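Mandelate racemase/muconate lactonizing enzyme family protein (Roseovarius sp. TM1035, PDB 3T9P) is a putative member of the mandelate racemase/muconate lactonizing enzyme family of the enolase superfamily and probably catalyses a reaction on a carboxylate substrate. Local coordinates at residues R142-F154 and E180-V192. Numbering follows the deposited sequence.
Sequences RRDITPEDEAERF and EWPGRTEAVVPTV
Arg184 reaches across to the loop before helix 147-161 and donates from NH2 to Ile145 O at 2.9 Å. The bond is nearly straight (163°), and the oxygen lies in the guanidinium plane. Arg184 NE adds a weak bond to the same oxygen. A chain extended from CG to NE, with CG anti to the backbone N (chi1 -176°), carries the group there. Arg143 O sits over one guanidinium face, 3.2 Å from Arg184 NE, but the angle is too poor for a bond. NH2 also donates to a water, which in turn donates to Arg142 O and Glu150 OE1. Glu150 OE1 has a further partner in Ser140, and Arg184 NH1 bonds Arg169 O on strand 165-169. With an alanine here, Ile145 O is likely to lose both of these donors, Arg169 O its bond from this side chain, and the water one of the three partners named. Trp181 sets its ring edge against this loop, with CH2 3.4 Å from Ile145 O. Glu180 crosses Arg143 at about a right angle and touches its aliphatic part; Arg143 NH1 bonds Val170 O and Asn207 OD1, and its NE bonds Gly171 O. Further along, Pro147 packs on Ala187, Val188 and Thr191, its CB 3.7 Å from Thr191 CG2. Val192 is a knob among Pro147, Glu150, Ala151 and Phe154. Its CG1 meets the edge of the Phe154 ring, 3.5 Å from CD2. The axes of segments 147-154 and 184-192 come within 8.9 Å and cross at -24°. These are successive outer helices, linked through strand 165-169, in the modified TIM barrel, (beta/alpha)7beta, of the enolase superfamily.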
ATOM      1  N   ARG A 142      16.244  19.602  -2.977  1.00 18.31           N
ATOM      2  CA  ARG A 142      16.653  19.656  -4.384  1.00 18.87           C
ATOM      3  C   ARG A 142      17.950  18.983  -4.657  1.00 18.74           C
ATOM      4  O   ARG A 142      18.920  19.113  -3.879  1.00 18.64           O
ATOM      5  CB  ARG A 142      16.784  21.149  -4.824  1.00 17.02           C
ATOM      6  CG  ARG A 142      15.426  21.812  -4.864  1.00 21.10           C
ATOM      7  CD  ARG A 142      15.493  23.354  -5.201  1.00 22.37           C
ATOM      8  NE  ARG A 142      16.279  23.606  -6.399  1.00 25.70           N
ATOM      9  CZ  ARG A 142      16.839  24.789  -6.706  1.00 30.24           C
ATOM     10  NH1 ARG A 142      16.619  25.842  -5.949  1.00 26.14           N
ATOM     11  NH2 ARG A 142      17.617  24.921  -7.778  1.00 26.76           N
ATOM     12  N   ARG A 143      17.988  18.255  -5.782  1.00 18.73           N
ATOM     13  CA  ARG A 143      19.190  17.769  -6.378  1.00 19.52           C
ATOM     14  C   ARG A 143      19.587  18.615  -7.626  1.00 21.75           C
ATOM     15  O   ARG A 143      20.700  18.495  -8.096  1.00 21.24           O
ATOM     16  CB  ARG A 143      19.079  16.311  -6.793  1.00 19.22           C
ATOM     17  CG  ARG A 143      19.088  15.378  -5.654  1.00 18.67           C
ATOM     18  CD  ARG A 143      18.838  13.996  -6.056  1.00 22.45           C
ATOM     19  NE  ARG A 143      19.175  13.175  -4.910  1.00 18.47           N
ATOM     20  CZ  ARG A 143      18.321  12.880  -3.927  1.00 21.51           C
ATOM     21  NH1 ARG A 143      18.725  12.144  -2.884  1.00 16.87           N
ATOM     22  NH2 ARG A 143      17.051  13.332  -3.956  1.00 13.50           N
ATOM     23  N   ASP A 144      18.665  19.392  -8.134  1.00 24.04           N
ATOM     24  CA  ASP A 144      18.940  20.222  -9.271  1.00 27.13           C
ATOM     25  C   ASP A 144      19.827  21.423  -8.956  1.00 28.04           C
ATOM     26  O   ASP A 144      20.318  22.066  -9.813  1.00 33.01           O
ATOM     27  CB  ASP A 144      17.680  20.537 -10.059  1.00 25.74           C
ATOM     28  CG  ASP A 144      16.743  21.391  -9.321  1.00 31.52           C
ATOM     29  OD1 ASP A 144      16.293  22.315  -9.931  1.00 38.69           O
ATOM     30  OD2 ASP A 144      16.484  21.187  -8.152  1.00 29.70           O
ATOM     31  N   ILE A 145      20.004  21.732  -7.706  1.00 25.86           N
ATOM     32  CA  ILE A 145      20.865  22.796  -7.267  1.00 21.56           C
ATOM     33  C   ILE A 145      22.384  22.475  -7.235  1.00 20.55           C
ATOM     34  O   ILE A 145      22.783  21.405  -6.959  1.00 16.49           O
ATOM     35  CB  ILE A 145      20.379  23.236  -5.868  1.00 22.99           C
ATOM     36  CG1 ILE A 145      20.970  24.574  -5.479  1.00 18.03           C
ATOM     37  CG2 ILE A 145      20.582  22.104  -4.854  1.00 20.41           C
ATOM     38  CD1 ILE A 145      20.197  25.246  -4.397  1.00 23.92           C
ATOM     39  N   THR A 146      23.199  23.463  -7.521  1.00 21.03           N
ATOM     40  CA  THR A 146      24.645  23.309  -7.452  1.00 20.78           C
ATOM     41  C   THR A 146      25.178  23.368  -6.009  1.00 20.33           C
ATOM     42  O   THR A 146      24.577  23.959  -5.175  1.00 19.06           O
ATOM     43  CB  THR A 146      25.418  24.368  -8.281  1.00 21.60           C
ATOM     44  OG1 THR A 146      25.251  25.638  -7.703  1.00 21.56           O
ATOM     45  CG2 THR A 146      24.947  24.435  -9.720  1.00 20.57           C
ATOM     46  N   PRO A 147      26.360  22.825  -5.786  1.00 20.88           N
ATOM     47  CA  PRO A 147      26.974  22.870  -4.480  1.00 22.30           C
ATOM     48  C   PRO A 147      27.130  24.289  -3.988  1.00 22.72           C
ATOM     49  O   PRO A 147      26.813  24.572  -2.878  1.00 22.47           O
ATOM     50  CB  PRO A 147      28.323  22.245  -4.745  1.00 21.62           C
ATOM     51  CG  PRO A 147      28.033  21.271  -5.780  1.00 21.12           C
ATOM     52  CD  PRO A 147      27.025  21.845  -6.641  1.00 21.52           C
ATOM     53  N   GLU A 148      27.581  25.175  -4.849  1.00 25.28           N
ATOM     54  CA  GLU A 148      27.750  26.548  -4.498  1.00 24.83           C
ATOM     55  C   GLU A 148      26.480  27.273  -4.171  1.00 23.32           C
ATOM     56  O   GLU A 148      26.433  27.984  -3.247  1.00 23.02           O
ATOM     57  CB  GLU A 148      28.624  27.247  -5.542  1.00 20.00           C
ATOM     58  CG  GLU A 148      30.007  26.549  -5.737  1.00 20.00           C
ATOM     59  CD  GLU A 148      29.977  25.241  -6.599  1.00 20.00           C
ATOM     60  OE1 GLU A 148      28.978  24.919  -7.236  1.00 20.00           O
ATOM     61  OE2 GLU A 148      31.000  24.523  -6.631  1.00 20.00           O
ATOM     62  N   ASP A 149      25.445  27.064  -4.957  1.00 21.90           N
ATOM     63  CA  ASP A 149      24.167  27.625  -4.664  1.00 21.95           C
ATOM     64  C   ASP A 149      23.531  27.082  -3.367  1.00 21.00           C
ATOM     65  O   ASP A 149      22.939  27.815  -2.635  1.00 22.01           O
ATOM     66  CB  ASP A 149      23.229  27.474  -5.841  1.00 21.96           C
ATOM     67  CG  ASP A 149      23.552  28.444  -6.978  1.00 28.51           C
ATOM     68  OD1 ASP A 149      24.401  29.305  -6.823  1.00 28.20           O
ATOM     69  OD2 ASP A 149      22.944  28.343  -8.012  1.00 29.09           O
ATOM     70  N   GLU A 150      23.643  25.796  -3.124  1.00 21.03           N
ATOM     71  CA  GLU A 150      23.133  25.189  -1.894  1.00 19.30           C
ATOM     72  C   GLU A 150      23.887  25.750  -0.691  1.00 20.12           C
ATOM     73  O   GLU A 150      23.305  26.131   0.251  1.00 21.76           O
ATOM     74  CB  GLU A 150      23.261  23.666  -1.945  1.00 20.00           C
ATOM     75  CG  GLU A 150      22.504  22.942  -0.842  1.00 20.00           C
ATOM     76  CD  GLU A 150      20.999  23.042  -1.009  1.00 20.00           C
ATOM     77  OE1 GLU A 150      20.374  22.035  -1.400  1.00 20.00           O
ATOM     78  OE2 GLU A 150      20.443  24.129  -0.749  1.00 20.00           O
ATOM     79  N   ALA A 151      25.190  25.884  -0.803  1.00 21.06           N
ATOM     80  CA  ALA A 151      25.995  26.453   0.268  1.00 22.18           C
ATOM     81  C   ALA A 151      25.635  27.874   0.600  1.00 22.79           C
ATOM     82  O   ALA A 151      25.470  28.211   1.738  1.00 20.39           O
ATOM     83  CB  ALA A 151      27.439  26.376  -0.072  1.00 21.83           C
ATOM     84  N   GLU A 152      25.458  28.684  -0.438  1.00 24.12           N
ATOM     85  CA  GLU A 152      25.118  30.055  -0.236  1.00 25.64           C
ATOM     86  C   GLU A 152      23.769  30.229   0.396  1.00 24.97           C
ATOM     87  O   GLU A 152      23.639  31.011   1.303  1.00 25.65           O
ATOM     88  CB  GLU A 152      25.230  30.929  -1.498  1.00 25.46           C
ATOM     89  CG  GLU A 152      25.306  32.435  -1.163  1.00 34.93           C
ATOM     90  CD  GLU A 152      26.114  32.796   0.170  1.00 47.69           C
ATOM     91  OE1 GLU A 152      27.344  32.588   0.246  1.00 45.40           O
ATOM     92  OE2 GLU A 152      25.491  33.299   1.142  1.00 50.64           O
ATOM     93  N   ARG A 153      22.765  29.487  -0.053  1.00 22.39           N
ATOM     94  CA  ARG A 153      21.480  29.735   0.582  1.00 20.19           C
ATOM     95  C   ARG A 153      21.528  29.227   2.026  1.00 19.48           C
ATOM     96  O   ARG A 153      20.891  29.819   2.872  1.00 21.25           O
ATOM     97  CB  ARG A 153      20.299  29.216  -0.240  1.00 20.22           C
ATOM     98  CG  ARG A 153      20.130  27.726  -0.318  1.00 19.40           C
ATOM     99  CD  ARG A 153      18.770  27.416  -0.979  1.00 18.27           C
ATOM    100  NE  ARG A 153      18.625  25.956  -1.171  1.00 22.23           N
ATOM    101  CZ  ARG A 153      17.497  25.371  -1.547  1.00 16.52           C
ATOM    102  NH1 ARG A 153      16.378  26.086  -1.721  1.00 15.88           N
ATOM    103  NH2 ARG A 153      17.483  24.029  -1.735  1.00 19.30           N
ATOM    104  N   PHE A 154      22.259  28.144   2.282  1.00 18.77           N
ATOM    105  CA  PHE A 154      22.385  27.587   3.635  1.00 19.21           C
ATOM    106  C   PHE A 154      23.097  28.605   4.553  1.00 22.00           C
ATOM    107  O   PHE A 154      22.659  28.829   5.714  1.00 21.58           O
ATOM    108  CB  PHE A 154      23.159  26.298   3.591  1.00 18.43           C
ATOM    109  CG  PHE A 154      22.318  25.052   3.301  1.00 18.69           C
ATOM    110  CD1 PHE A 154      20.927  25.141   3.065  1.00 15.61           C
ATOM    111  CD2 PHE A 154      22.910  23.801   3.318  1.00 17.21           C
ATOM    112  CE1 PHE A 154      20.184  23.979   2.872  1.00 16.87           C
ATOM    113  CE2 PHE A 154      22.157  22.601   3.036  1.00 17.76           C
ATOM    114  CZ  PHE A 154      20.803  22.687   2.817  1.00 16.24           C
ATOM    115  N   GLU A 180      23.051  12.483  -9.616  1.00 20.92           N
ATOM    116  CA  GLU A 180      22.272  13.501 -10.327  1.00 24.00           C
ATOM    117  C   GLU A 180      22.980  13.996 -11.613  1.00 26.66           C
ATOM    118  O   GLU A 180      22.357  14.137 -12.633  1.00 26.40           O
ATOM    119  CB  GLU A 180      21.983  14.726  -9.466  1.00 23.69           C
ATOM    120  CG  GLU A 180      20.924  15.685 -10.090  1.00 23.05           C
ATOM    121  CD  GLU A 180      19.468  15.053 -10.097  1.00 25.91           C
ATOM    122  OE1 GLU A 180      19.224  13.906  -9.627  1.00 25.29           O
ATOM    123  OE2 GLU A 180      18.544  15.734 -10.519  1.00 26.35           O
ATOM    124  N   TRP A 181      24.258  14.325 -11.522  1.00 27.17           N
ATOM    125  CA  TRP A 181      25.120  14.487 -12.703  1.00 27.18           C
ATOM    126  C   TRP A 181      26.486  13.956 -12.268  1.00 28.83           C
ATOM    127  O   TRP A 181      26.748  13.854 -11.046  1.00 25.78           O
ATOM    128  CB  TRP A 181      25.186  15.935 -13.169  1.00 26.74           C
ATOM    129  CG  TRP A 181      25.605  16.998 -12.154  1.00 23.61           C
ATOM    130  CD1 TRP A 181      26.884  17.302 -11.784  1.00 25.39           C
ATOM    131  CD2 TRP A 181      24.763  17.930 -11.470  1.00 18.76           C
ATOM    132  NE1 TRP A 181      26.903  18.368 -10.947  1.00 22.60           N
ATOM    133  CE2 TRP A 181      25.616  18.769 -10.705  1.00 18.63           C
ATOM    134  CE3 TRP A 181      23.370  18.103 -11.379  1.00 21.91           C
ATOM    135  CZ2 TRP A 181      25.145  19.785  -9.888  1.00 18.35           C
ATOM    136  CZ3 TRP A 181      22.867  19.154 -10.547  1.00 18.38           C
ATOM    137  CH2 TRP A 181      23.749  20.002  -9.862  1.00 21.24           C
ATOM    138  N   PRO A 182      27.393  13.614 -13.227  1.00 31.25           N
ATOM    139  CA  PRO A 182      28.643  12.978 -12.699  1.00 30.19           C
ATOM    140  C   PRO A 182      29.469  13.968 -11.844  1.00 29.85           C
ATOM    141  O   PRO A 182      29.535  15.159 -12.188  1.00 30.80           O
ATOM    142  CB  PRO A 182      29.425  12.603 -13.994  1.00 32.80           C
ATOM    143  CG  PRO A 182      28.384  12.535 -15.084  1.00 31.92           C
ATOM    144  CD  PRO A 182      27.405  13.698 -14.714  1.00 31.80           C
ATOM    145  N   GLY A 183      29.962  13.492 -10.720  1.00 28.93           N
ATOM    146  CA  GLY A 183      30.693  14.294  -9.775  1.00 26.96           C
ATOM    147  C   GLY A 183      29.896  15.152  -8.815  1.00 24.97           C
ATOM    148  O   GLY A 183      30.470  15.829  -8.034  1.00 23.58           O
ATOM    149  N   ARG A 184      28.574  15.138  -8.876  1.00 22.78           N
ATOM    150  CA  ARG A 184      27.829  16.026  -7.986  1.00 20.79           C
ATOM    151  C   ARG A 184      28.017  15.726  -6.520  1.00 18.11           C
ATOM    152  O   ARG A 184      28.295  16.582  -5.803  1.00 19.95           O
ATOM    153  CB  ARG A 184      26.352  16.109  -8.299  1.00 20.00           C
ATOM    154  CG  ARG A 184      25.655  17.098  -7.423  1.00 20.00           C
ATOM    155  CD  ARG A 184      24.221  17.122  -7.575  1.00 20.00           C
ATOM    156  NE  ARG A 184      23.592  18.206  -6.869  1.00 20.00           N
ATOM    157  CZ  ARG A 184      23.136  18.135  -5.644  1.00 20.00           C
ATOM    158  NH1 ARG A 184      23.251  17.020  -4.974  1.00 20.00           N
ATOM    159  NH2 ARG A 184      22.577  19.183  -5.117  1.00 20.00           N
ATOM    160  N   THR A 185      27.965  14.472  -6.171  1.00 18.64           N
ATOM    161  CA  THR A 185      28.079  14.041  -4.794  1.00 21.58           C
ATOM    162  C   THR A 185      29.464  14.353  -4.212  1.00 22.45           C
ATOM    163  O   THR A 185      29.615  14.853  -3.131  1.00 19.27           O
ATOM    164  CB  THR A 185      27.647  12.564  -4.672  1.00 22.24           C
ATOM    165  OG1 THR A 185      26.252  12.458  -4.956  1.00 24.16           O
ATOM    166  CG2 THR A 185      27.895  12.040  -3.328  1.00 20.82           C
ATOM    167  N   GLU A 186      30.457  14.084  -5.025  1.00 22.58           N
ATOM    168  CA  GLU A 186      31.885  14.345  -4.679  1.00 23.05           C
ATOM    169  C   GLU A 186      32.118  15.785  -4.359  1.00 21.66           C
ATOM    170  O   GLU A 186      32.885  16.077  -3.431  1.00 23.93           O
ATOM    171  CB  GLU A 186      32.863  13.822  -5.776  1.00 20.78           C
ATOM    172  CG  GLU A 186      32.978  12.330  -5.753  1.00 25.99           C
ATOM    173  CD  GLU A 186      31.839  11.585  -6.532  1.00 31.49           C
ATOM    174  OE1 GLU A 186      31.007  12.224  -7.232  1.00 34.46           O
ATOM    175  OE2 GLU A 186      31.836  10.337  -6.464  1.00 38.50           O
ATOM    176  N   ALA A 187      31.405  16.681  -5.015  1.00 22.46           N
ATOM    177  CA  ALA A 187      31.478  18.089  -4.752  1.00 21.50           C
ATOM    178  C   ALA A 187      30.565  18.634  -3.665  1.00 21.76           C
ATOM    179  O   ALA A 187      31.035  19.557  -2.866  1.00 19.69           O
ATOM    180  CB  ALA A 187      31.272  18.885  -6.026  1.00 23.27           C
ATOM    181  N   VAL A 188      29.312  18.124  -3.629  1.00 19.94           N
ATOM    182  CA  VAL A 188      28.260  18.771  -2.813  1.00 20.03           C
ATOM    183  C   VAL A 188      28.611  18.499  -1.313  1.00 19.71           C
ATOM    184  O   VAL A 188      28.301  19.307  -0.447  1.00 20.12           O
ATOM    185  CB  VAL A 188      26.800  18.275  -3.194  1.00 20.33           C
ATOM    186  CG1 VAL A 188      26.511  16.905  -2.557  1.00 18.61           C
ATOM    187  CG2 VAL A 188      25.797  19.215  -2.758  1.00 18.54           C
ATOM    188  N   VAL A 189      29.286  17.394  -1.042  1.00 17.86           N
ATOM    189  CA  VAL A 189      29.444  16.931   0.338  1.00 18.77           C
ATOM    190  C   VAL A 189      30.472  17.899   1.019  1.00 19.80           C
ATOM    191  O   VAL A 189      30.097  18.637   1.983  1.00 18.72           O
ATOM    192  CB  VAL A 189      29.869  15.448   0.397  1.00 17.28           C
ATOM    193  CG1 VAL A 189      30.396  15.045   1.820  1.00 18.43           C
ATOM    194  CG2 VAL A 189      28.736  14.481  -0.034  1.00 16.29           C
ATOM    195  N   PRO A 190      31.715  17.984   0.436  1.00 19.24           N
ATOM    196  CA  PRO A 190      32.705  18.942   1.072  1.00 21.13           C
ATOM    197  C   PRO A 190      32.355  20.398   0.858  1.00 21.49           C
ATOM    198  O   PRO A 190      32.497  21.226   1.777  1.00 22.44           O
ATOM    199  CB  PRO A 190      34.093  18.529   0.442  1.00 20.95           C
ATOM    200  CG  PRO A 190      33.779  17.912  -0.924  1.00 20.59           C
ATOM    201  CD  PRO A 190      32.378  17.081  -0.525  1.00 17.16           C
ATOM    202  N   THR A 191      31.778  20.741  -0.286  1.00 18.92           N
ATOM    203  CA  THR A 191      31.456  22.158  -0.459  1.00 19.54           C
ATOM    204  C   THR A 191      30.473  22.744   0.533  1.00 19.30           C
ATOM    205  O   THR A 191      30.643  23.888   0.976  1.00 18.77           O
ATOM    206  CB  THR A 191      30.943  22.421  -1.978  1.00 20.12           C
ATOM    207  OG1 THR A 191      31.956  21.964  -2.851  1.00 17.52           O
ATOM    208  CG2 THR A 191      30.584  23.838  -2.246  1.00 20.73           C
ATOM    209  N   VAL A 192      29.352  22.062   0.759  1.00 18.32           N
ATOM    210  CA  VAL A 192      28.326  22.585   1.664  1.00 18.23           C
ATOM    211  C   VAL A 192      28.869  22.519   3.130  1.00 19.39           C
ATOM    212  O   VAL A 192      28.741  23.477   3.919  1.00 18.69           O
ATOM    213  CB  VAL A 192      26.986  21.788   1.481  1.00 17.61           C
ATOM    214  CG1 VAL A 192      25.943  22.221   2.517  1.00 19.53           C
ATOM    215  CG2 VAL A 192      26.439  22.076   0.103  1.00 16.45           C
TER
HETATM  216  O   HOH W   1      21.274  19.162  -2.364  1.00 19.21           O